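Local coordinates for foldase protein PrsA 2 (Bacillus anthracis, PDB 6VJ4) that isomerises peptidyl-proline bonds, assists the folding of secreted proteins outside the cell after translocation, and is important for secretion of the protective antigen, at residues A[52-55]-A[56-59]; A[62-65]-A[66-70]; A[77-80]-A[81-85]; A[89-92]-A[93-97]. All blocks are in the same frame, centred on the assembly; numbering follows the deposited sequence.

Contact 1. Residues A[52-55]-A[56-59]; sequences EVQK and AKSQ
Lys57 and Gln54 carry the side-chain contact on one flank of this helical turn, their chains running across each other rather than in parallel. Lys57 is stretched out beyond CG, and its methylene CD meets the amide oxygen of Gln54, CD to OE1 being 3.5 Å. Gln54 reaches that spot because it folds back at chi2 (-60°), which turns the amide over the lysine stem. Farther along the same stem Val53 lies alongside Lys57 and points the same way, with Val53 CG1 at 4.2 Å from Lys57 CE. Both neighbours touch its aliphatic part, while NZ forms a salt bridge with Glu76. These are the i to i+3 (Gln54/Lys57) and i to i+4 (Val53/Lys57) spacings of side chains on successive turns of an alpha-helix.

Beneath these groups the helix bonds are uneven. Ser58 N donates to Gln54 O at 3.0 Å and 174°, nearly straight, whereas Gln59 N to Lys55 O is weak at 130°. A water adds to the grip on Lys55 O, donating to it at 2.6 Å and also to Gln59 OE1 at 3.2 Å. Lys55 NZ makes a weak bond within a salt bridge to Glu52 OE1, 3.4 Å away, and Glu52 uses OE2 for a second bridge to Lys86.

All of this lies on helix 46-60. Val53 and Ala56 face helix 76-95, touching Ile83 and Phe79 respectively, and Ala56 and Lys57 also meet Phe64 of helix 64-70.

Contact 2. Residues A[62-65]-A[66-70]; sequences DQFK and NVLKN
Near the start of the short helix 64-70, where a 3-10 segment that includes residues 62-63 precedes it, Gln63 comes against Asn66 and Phe64 against Leu68. The amide pair comes first: Asn66 ND2 donates to Gln63 OE1 at 3.0 Å with an N-H...O angle of 172°. The acceptor sits close to the plane of the Asn66 amide, yet the donor is tilted out of the Gln63 carbonyl plane, in keeping with amide planes 37° apart. Gln63 gets its oxygen there by bending at chi2 (-66°), which swings OE1 along the helix toward Asn66.

The neighbouring pair is apolar: Leu68 lays one methyl against the phenyl ring of Phe64, with Leu68 CD1 at 3.5 Å from Phe64 CE2. CZ of the same ring is 3.8 Å from that methyl, and the approach is oblique. Val67 contributes CG2, which packs on the backbone carbonyl at 3.1 Å from Phe64 O. Backbone bonds tie the same turn, Val67 N to Gln63 O at 2.9 Å and Leu68 N to Phe64 O at 2.8 Å.

Gln63 is therefore joined to the helix twice, by its carbonyl and by its side-chain oxygen, and the second bond limits rotation of both amides. The chemistry divides: a polar amide pair toward the surface, and an apolar pair whose members both reach Phe79, Phe64 through an edge-to-face ring contact.

Contact 3. Residues A[77-80]-A[81-85]; sequences ADFK and NQIKF
The phenyl ring of Phe79 has the Ile83 side chain over one of its faces, a CH-pi contact with Ile83 CG1 4.1 Å from the ring centroid and 15° off the normal. The end of the isoleucine runs outward past the CE2-CZ rim, Ile83 CD1 being 3.4 Å from Phe79 CZ, with CE2 of the ring equally near. Phe79 CG stands opposite the backbone N, while Ile83 directs CG1 to the side of its own backbone N (chi1 -73°); together these rotations bring the branch over the ring one turn later.

The second pair of flat groups is less intimate. The carboxylate of Asp78 and the amide of Gln82 have planes 45° apart, and although Asp78 OD1 lies 3.4 Å from Gln82 NE2, the angle is too poor for a hydrogen bond. Each group is held from elsewhere: Asp78 OD2 accepts from the backbone N of Lys74, and Gln82 bonds to Glu31 and Gln35. The Gln82 stem instead rests on the backbone, CG lying 3.1 Å from Asp78 O.

Along the backbone, Ile83 N reaches Phe79 O at 2.8 Å, and Lys84 N reaches Lys80 O at 2.7 Å.

Helix 76-95 thus offers different sides to its neighbours. Phe79, Lys80 and Ile83 touch helix 46-60, while Gln82, Lys84 and Phe85 turn to helix 28-41; Leu73 in the preceding loop packs on Phe79, Asp78 and Gln82.

Contact 4. Residues A[89-92]-A[93-97]; sequences MNKA and IKQSV
Ile93 N, Lys94 N and Gln95 N bond to the carbonyls of Met89, Asn90 and Lys91 in the i to i+4 pattern of an alpha-helix, but the next such bond, Ser96 N to Ala92 O, is weak at 123°, near the C-terminal end of helix 76-95.

Lys91 and Gln95 run next to each other and point the same way. Gln95 OE1 lies against the lysine methylenes, 3.2 Å from Lys91 CE and 3.6 Å from Lys91 CG. Both chains are extended beyond CG, which lets the amide follow the lysine stem; the ammonium group itself goes on to bond the backbone oxygen of Lys43.

Met89, present as selenomethionine, meets Ile93 more lightly, with Met89 CG and Ile93 CD1 4.2 Å apart and the two chains crossing. Ile93 also presses CG1 on the backbone, 3.2 Å from Met89 O.

In this last part of the helix the Ser96 hydroxyl turns back and donates to Ile93 O, Ser96 OG lying 2.6 Å from the O of that residue three positions earlier. Its chi1 of 76° places OG between the backbone N and the carbonyl carbon, from where it can reach that carbonyl. The same OG is bonded to Arg219, so one hydroxyl joins this region to another helix.

Around this end of helix 76-95 lie two later helices: Ile93, Lys94 and Val97 touch 204-220, whereas Met89, Ile93 and Ser96 touch 223-236. Ala92 and Gln95 meet Tyr42 in a loop.

Overall arrangement
The four contacts follow in series along the chain, on helix 46-60, helix 64-70 and, for contacts 3 and 4, the single helix 76-95. Contacts 1, 2 and 3 touch one another, their centres 12 to 15 Å apart, and their apolar side chains join three helices into one packed cluster. Contact 4 touches neither contact 1 nor contact 2 (nearest atoms about 7 and 17 Å away), and its centre is 18 Å from that of contact 3 on the same helix. Helix 76-95 thus links this cluster to the C-terminal helices 204-220 and 223-236. All four contacts are helical, and none uses a strand of the four-stranded antiparallel sheet.

Contact 1. Residues A[52-55]-A[56-59]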
# COMPACT_ATOMS: atom_id res chain seq x y z
N GLU A 52 -6.00 21.97 -17.94
CA GLU A 52 -6.47 22.42 -16.60
C GLU A 52 -5.35 23.25 -15.96
O GLU A 52 -5.67 24.23 -15.25
CB GLU A 52 -6.87 21.22 -15.74
CG GLU A 52 -7.61 21.60 -14.46
CD GLU A 52 -8.99 22.20 -14.66
OE1 GLU A 52 -9.50 22.14 -15.80
OE2 GLU A 52 -9.54 22.74 -13.68
N VAL A 53 -4.09 22.87 -16.20
CA VAL A 53 -2.91 23.62 -15.64
C VAL A 53 -2.88 25.02 -16.27
O VAL A 53 -2.67 25.99 -15.52
CB VAL A 53 -1.58 22.88 -15.89
CG1 VAL A 53 -0.38 23.80 -15.68
CG2 VAL A 53 -1.45 21.63 -15.03
N GLN A 54 -3.06 25.11 -17.59
CA GLN A 54 -3.03 26.41 -18.32
C GLN A 54 -4.18 27.30 -17.86
O GLN A 54 -3.99 28.53 -17.80
CB GLN A 54 -3.09 26.19 -19.83
CG GLN A 54 -1.89 25.44 -20.39
CD GLN A 54 -0.58 26.15 -20.14
OE1 GLN A 54 -0.54 27.35 -19.87
NE2 GLN A 54 0.50 25.40 -20.23
N LYS A 55 -5.33 26.70 -17.55
CA LYS A 55 -6.51 27.49 -17.10
C LYS A 55 -6.15 28.19 -15.78
O LYS A 55 -6.63 29.31 -15.56
CB LYS A 55 -7.73 26.56 -16.97
CG LYS A 55 -9.08 27.26 -17.06
CD LYS A 55 -10.27 26.31 -17.06
CE LYS A 55 -10.43 25.55 -15.76
NZ LYS A 55 -11.69 24.76 -15.75
N ALA A 56 -5.28 27.57 -14.97
CA ALA A 56 -4.84 28.15 -13.68
C ALA A 56 -3.78 29.23 -13.94
O ALA A 56 -3.77 30.23 -13.19
CB ALA A 56 -4.33 27.07 -12.77
N LYS A 57 -2.92 29.04 -14.95
CA LYS A 57 -1.85 30.03 -15.27
C LYS A 57 -2.47 31.34 -15.76
O LYS A 57 -2.05 32.41 -15.26
CB LYS A 57 -0.87 29.49 -16.32
CG LYS A 57 0.12 28.46 -15.81
CD LYS A 57 1.14 28.08 -16.85
CE LYS A 57 2.14 27.07 -16.34
NZ LYS A 57 3.10 26.68 -17.40
N SER A 58 -3.40 31.26 -16.71
CA SER A 58 -4.05 32.49 -17.24
C SER A 58 -4.94 33.12 -16.16
O SER A 58 -5.11 34.35 -16.17
CB SER A 58 -4.83 32.19 -18.49
OG SER A 58 -5.77 31.14 -18.26
N GLN A 59 -5.45 32.29 -15.23
CA GLN A 59 -6.36 32.74 -14.14
C GLN A 59 -5.62 33.64 -13.14
O GLN A 59 -6.26 34.57 -12.62
CB GLN A 59 -6.96 31.53 -13.42
CG GLN A 59 -8.03 31.87 -12.40
CD GLN A 59 -9.29 32.41 -13.03
OE1 GLN A 59 -9.38 32.58 -14.25
NE2 GLN A 59 -10.29 32.69 -12.21
O HOH W 1 -8.66 30.49 -16.56

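Contact 2. Residues A[62-65]-A[66-70]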
# COMPACT_ATOMS: atom_id res chain seq x y z
N ASP A 62 1.07 36.33 -13.48
CA ASP A 62 2.38 36.45 -12.78
C ASP A 62 2.24 36.08 -11.30
O ASP A 62 3.29 36.01 -10.62
CB ASP A 62 2.96 37.86 -12.94
CG ASP A 62 2.07 38.98 -12.42
OD1 ASP A 62 0.93 38.68 -12.00
OD2 ASP A 62 2.53 40.14 -12.43
N GLN A 63 1.02 35.85 -10.81
CA GLN A 63 0.79 35.48 -9.38
C GLN A 63 0.81 33.95 -9.23
O GLN A 63 0.84 33.48 -8.08
CB GLN A 63 -0.55 36.02 -8.88
CG GLN A 63 -0.62 37.54 -8.81
CD GLN A 63 0.31 38.13 -7.78
OE1 GLN A 63 0.81 37.45 -6.89
NE2 GLN A 63 0.53 39.43 -7.88
N PHE A 64 0.82 33.22 -10.36
CA PHE A 64 0.77 31.74 -10.37
C PHE A 64 1.75 31.16 -9.33
O PHE A 64 1.33 30.31 -8.52
CB PHE A 64 1.04 31.21 -11.78
CG PHE A 64 0.96 29.71 -11.94
CD1 PHE A 64 -0.26 29.08 -12.09
CD2 PHE A 64 2.11 28.93 -11.95
CE1 PHE A 64 -0.34 27.70 -12.23
CE2 PHE A 64 2.03 27.56 -12.10
CZ PHE A 64 0.81 26.94 -12.23
N LYS A 65 3.00 31.62 -9.34
CA LYS A 65 4.02 31.09 -8.39
C LYS A 65 3.58 31.36 -6.95
O LYS A 65 3.69 30.44 -6.12
CB LYS A 65 5.40 31.70 -8.68
CG LYS A 65 6.09 31.17 -9.93
CD LYS A 65 7.47 31.75 -10.15
CE LYS A 65 8.20 31.12 -11.32
NZ LYS A 65 8.46 29.68 -11.09
N ASN A 66 3.10 32.58 -6.67
CA ASN A 66 2.66 32.96 -5.30
C ASN A 66 1.49 32.07 -4.86
O ASN A 66 1.63 31.39 -3.83
CB ASN A 66 2.31 34.44 -5.20
CG ASN A 66 3.53 35.34 -5.17
OD1 ASN A 66 4.60 34.92 -4.73
ND2 ASN A 66 3.37 36.58 -5.61
N VAL A 67 0.38 32.07 -5.62
CA VAL A 67 -0.80 31.24 -5.24
C VAL A 67 -0.33 29.79 -5.08
O VAL A 67 -0.74 29.13 -4.11
CB VAL A 67 -1.96 31.36 -6.25
CG1 VAL A 67 -2.62 32.73 -6.19
CG2 VAL A 67 -1.53 31.03 -7.67
N LEU A 68 0.53 29.32 -6.00
CA LEU A 68 1.11 27.96 -5.96
C LEU A 68 1.92 27.81 -4.66
O LEU A 68 1.77 26.77 -3.98
CB LEU A 68 1.95 27.77 -7.23
CG LEU A 68 2.46 26.36 -7.52
CD1 LEU A 68 2.69 26.17 -9.01
CD2 LEU A 68 3.73 26.05 -6.73
N LYS A 69 2.70 28.83 -4.31
CA LYS A 69 3.51 28.82 -3.05
C LYS A 69 2.56 28.87 -1.85
O LYS A 69 2.76 28.09 -0.89
CB LYS A 69 4.46 30.02 -3.00
CG LYS A 69 5.36 30.10 -1.77
CD LYS A 69 5.94 31.48 -1.53
CE LYS A 69 6.71 32.04 -2.71
NZ LYS A 69 7.26 33.38 -2.40
N ASN A 70 1.57 29.77 -1.91
CA ASN A 70 0.58 29.98 -0.81
C ASN A 70 -0.27 28.71 -0.62
O ASN A 70 -0.67 28.46 0.53
CB ASN A 70 -0.31 31.20 -1.08
CG ASN A 70 0.45 32.51 -1.05
OD1 ASN A 70 1.64 32.53 -0.74
ND2 ASN A 70 -0.22 33.59 -1.38

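Contact 3. Residues A[77-80]-A[81-85]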
# COMPACT_ATOMS: atom_id res chain seq x y z
N ALA A 77 5.51 21.05 -11.12
CA ALA A 77 5.39 19.57 -11.29
C ALA A 77 4.44 19.02 -10.22
O ALA A 77 3.62 18.14 -10.56
CB ALA A 77 6.76 18.93 -11.20
N ASP A 78 4.56 19.51 -8.98
CA ASP A 78 3.69 19.08 -7.85
C ASP A 78 2.24 19.45 -8.20
O ASP A 78 1.36 18.57 -8.08
CB ASP A 78 4.12 19.73 -6.53
CG ASP A 78 3.37 19.24 -5.31
OD1 ASP A 78 2.73 18.17 -5.39
OD2 ASP A 78 3.44 19.93 -4.26
N PHE A 79 2.02 20.69 -8.64
CA PHE A 79 0.67 21.20 -9.03
C PHE A 79 0.06 20.27 -10.09
O PHE A 79 -1.07 19.78 -9.89
CB PHE A 79 0.79 22.65 -9.50
CG PHE A 79 -0.49 23.29 -9.96
CD1 PHE A 79 -1.53 23.53 -9.07
CD2 PHE A 79 -0.64 23.71 -11.28
CE1 PHE A 79 -2.71 24.12 -9.50
CE2 PHE A 79 -1.82 24.32 -11.70
CZ PHE A 79 -2.85 24.52 -10.81
N LYS A 80 0.80 20.02 -11.18
CA LYS A 80 0.34 19.15 -12.29
C LYS A 80 -0.09 17.79 -11.72
O LYS A 80 -1.20 17.32 -12.07
CB LYS A 80 1.43 18.99 -13.34
CG LYS A 80 1.04 18.15 -14.55
CD LYS A 80 2.12 18.02 -15.61
CE LYS A 80 1.70 17.11 -16.75
NZ LYS A 80 2.76 16.99 -17.78
N ASN A 81 0.74 17.18 -10.87
CA ASN A 81 0.39 15.87 -10.26
C ASN A 81 -0.89 16.00 -9.42
O ASN A 81 -1.64 15.02 -9.37
CB ASN A 81 1.52 15.27 -9.42
CG ASN A 81 2.60 14.62 -10.26
OD1 ASN A 81 2.42 14.40 -11.45
ND2 ASN A 81 3.72 14.29 -9.64
N GLN A 82 -1.12 17.17 -8.81
CA GLN A 82 -2.34 17.36 -7.98
C GLN A 82 -3.56 17.52 -8.91
O GLN A 82 -4.65 17.05 -8.54
CB GLN A 82 -2.22 18.56 -7.04
CG GLN A 82 -1.02 18.54 -6.10
CD GLN A 82 -0.90 17.31 -5.23
OE1 GLN A 82 -1.29 16.20 -5.61
NE2 GLN A 82 -0.31 17.48 -4.06
N ILE A 83 -3.36 18.17 -10.06
CA ILE A 83 -4.44 18.34 -11.07
C ILE A 83 -4.75 16.97 -11.70
O ILE A 83 -5.95 16.64 -11.83
CB ILE A 83 -4.06 19.40 -12.12
CG1 ILE A 83 -4.14 20.81 -11.53
CG2 ILE A 83 -4.93 19.28 -13.37
CD1 ILE A 83 -4.08 21.93 -12.55
N LYS A 84 -3.71 16.21 -12.04
CA LYS A 84 -3.90 14.85 -12.60
C LYS A 84 -4.76 14.05 -11.61
O LYS A 84 -5.71 13.37 -12.07
CB LYS A 84 -2.54 14.21 -12.88
CG LYS A 84 -2.55 12.79 -13.44
CD LYS A 84 -1.16 12.27 -13.74
CE LYS A 84 -1.12 10.80 -14.10
NZ LYS A 84 -1.91 10.49 -15.31
N PHE A 85 -4.48 14.16 -10.31
CA PHE A 85 -5.25 13.43 -9.28
C PHE A 85 -6.70 13.92 -9.25
O PHE A 85 -7.63 13.07 -9.26
CB PHE A 85 -4.59 13.57 -7.90
CG PHE A 85 -5.38 12.93 -6.78
CD1 PHE A 85 -5.39 11.56 -6.62
CD2 PHE A 85 -6.12 13.71 -5.91
CE1 PHE A 85 -6.12 10.97 -5.60
CE2 PHE A 85 -6.85 13.12 -4.88
CZ PHE A 85 -6.85 11.75 -4.73

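Contact 4. Residues A[89-92]-A[93-97]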
# COMPACT_ATOMS: atom_id res chain seq x y z
N MSE A 89 -9.89 11.65 -10.01
CA MSE A 89 -10.86 11.48 -8.94
C MSE A 89 -12.25 11.87 -9.44
O MSE A 89 -13.23 11.19 -9.14
CB MSE A 89 -10.46 12.32 -7.72
CG MSE A 89 -11.16 11.92 -6.45
SE MSE A 89 -10.84 10.03 -6.04
CE MSE A 89 -9.74 9.82 -4.43
N ASN A 90 -12.32 12.97 -10.21
CA ASN A 90 -13.59 13.42 -10.76
C ASN A 90 -14.16 12.34 -11.67
O ASN A 90 -15.39 12.12 -11.61
CB ASN A 90 -13.45 14.72 -11.56
CG ASN A 90 -13.26 15.95 -10.70
OD1 ASN A 90 -13.30 15.86 -9.47
ND2 ASN A 90 -13.07 17.09 -11.34
N LYS A 91 -13.31 11.70 -12.47
CA LYS A 91 -13.75 10.63 -13.40
C LYS A 91 -14.23 9.42 -12.58
O LYS A 91 -15.25 8.82 -12.96
CB LYS A 91 -12.61 10.26 -14.35
CG LYS A 91 -12.95 9.20 -15.40
CD LYS A 91 -11.78 8.83 -16.28
CE LYS A 91 -12.12 7.74 -17.28
NZ LYS A 91 -10.94 7.36 -18.11
N ALA A 92 -13.52 9.11 -11.49
CA ALA A 92 -13.88 7.97 -10.61
C ALA A 92 -15.24 8.23 -9.95
O ALA A 92 -16.06 7.28 -9.85
CB ALA A 92 -12.81 7.77 -9.56
N ILE A 93 -15.46 9.45 -9.48
CA ILE A 93 -16.75 9.81 -8.81
C ILE A 93 -17.87 9.75 -9.86
O ILE A 93 -18.96 9.24 -9.54
CB ILE A 93 -16.65 11.18 -8.11
CG1 ILE A 93 -15.60 11.15 -7.01
CG2 ILE A 93 -18.01 11.62 -7.57
CD1 ILE A 93 -15.28 12.50 -6.42
N LYS A 94 -17.59 10.21 -11.08
CA LYS A 94 -18.62 10.18 -12.16
C LYS A 94 -18.94 8.71 -12.49
O LYS A 94 -20.13 8.42 -12.71
CB LYS A 94 -18.14 10.96 -13.39
CG LYS A 94 -19.14 11.04 -14.53
CD LYS A 94 -18.82 12.07 -15.58
CE LYS A 94 -19.94 12.23 -16.59
NZ LYS A 94 -19.66 13.28 -17.59
N GLN A 95 -17.94 7.82 -12.49
CA GLN A 95 -18.19 6.39 -12.80
C GLN A 95 -18.81 5.67 -11.60
O GLN A 95 -19.41 4.62 -11.81
CB GLN A 95 -16.91 5.72 -13.29
CG GLN A 95 -16.47 6.23 -14.65
CD GLN A 95 -15.20 5.60 -15.16
OE1 GLN A 95 -14.62 6.06 -16.14
NE2 GLN A 95 -14.76 4.53 -14.52
N SER A 96 -18.70 6.23 -10.39
CA SER A 96 -19.29 5.58 -9.18
C SER A 96 -20.82 5.57 -9.27
O SER A 96 -21.46 4.80 -8.53
CB SER A 96 -18.86 6.27 -7.92
OG SER A 96 -19.57 7.48 -7.73
N VAL A 97 -21.39 6.42 -10.12
CA VAL A 97 -22.88 6.51 -10.21
C VAL A 97 -23.37 5.44 -11.18
O VAL A 97 -23.12 5.56 -12.40
CB VAL A 97 -23.35 7.92 -10.61
CG1 VAL A 97 -24.87 8.00 -10.69
CG2 VAL A 97 -22.82 8.98 -9.66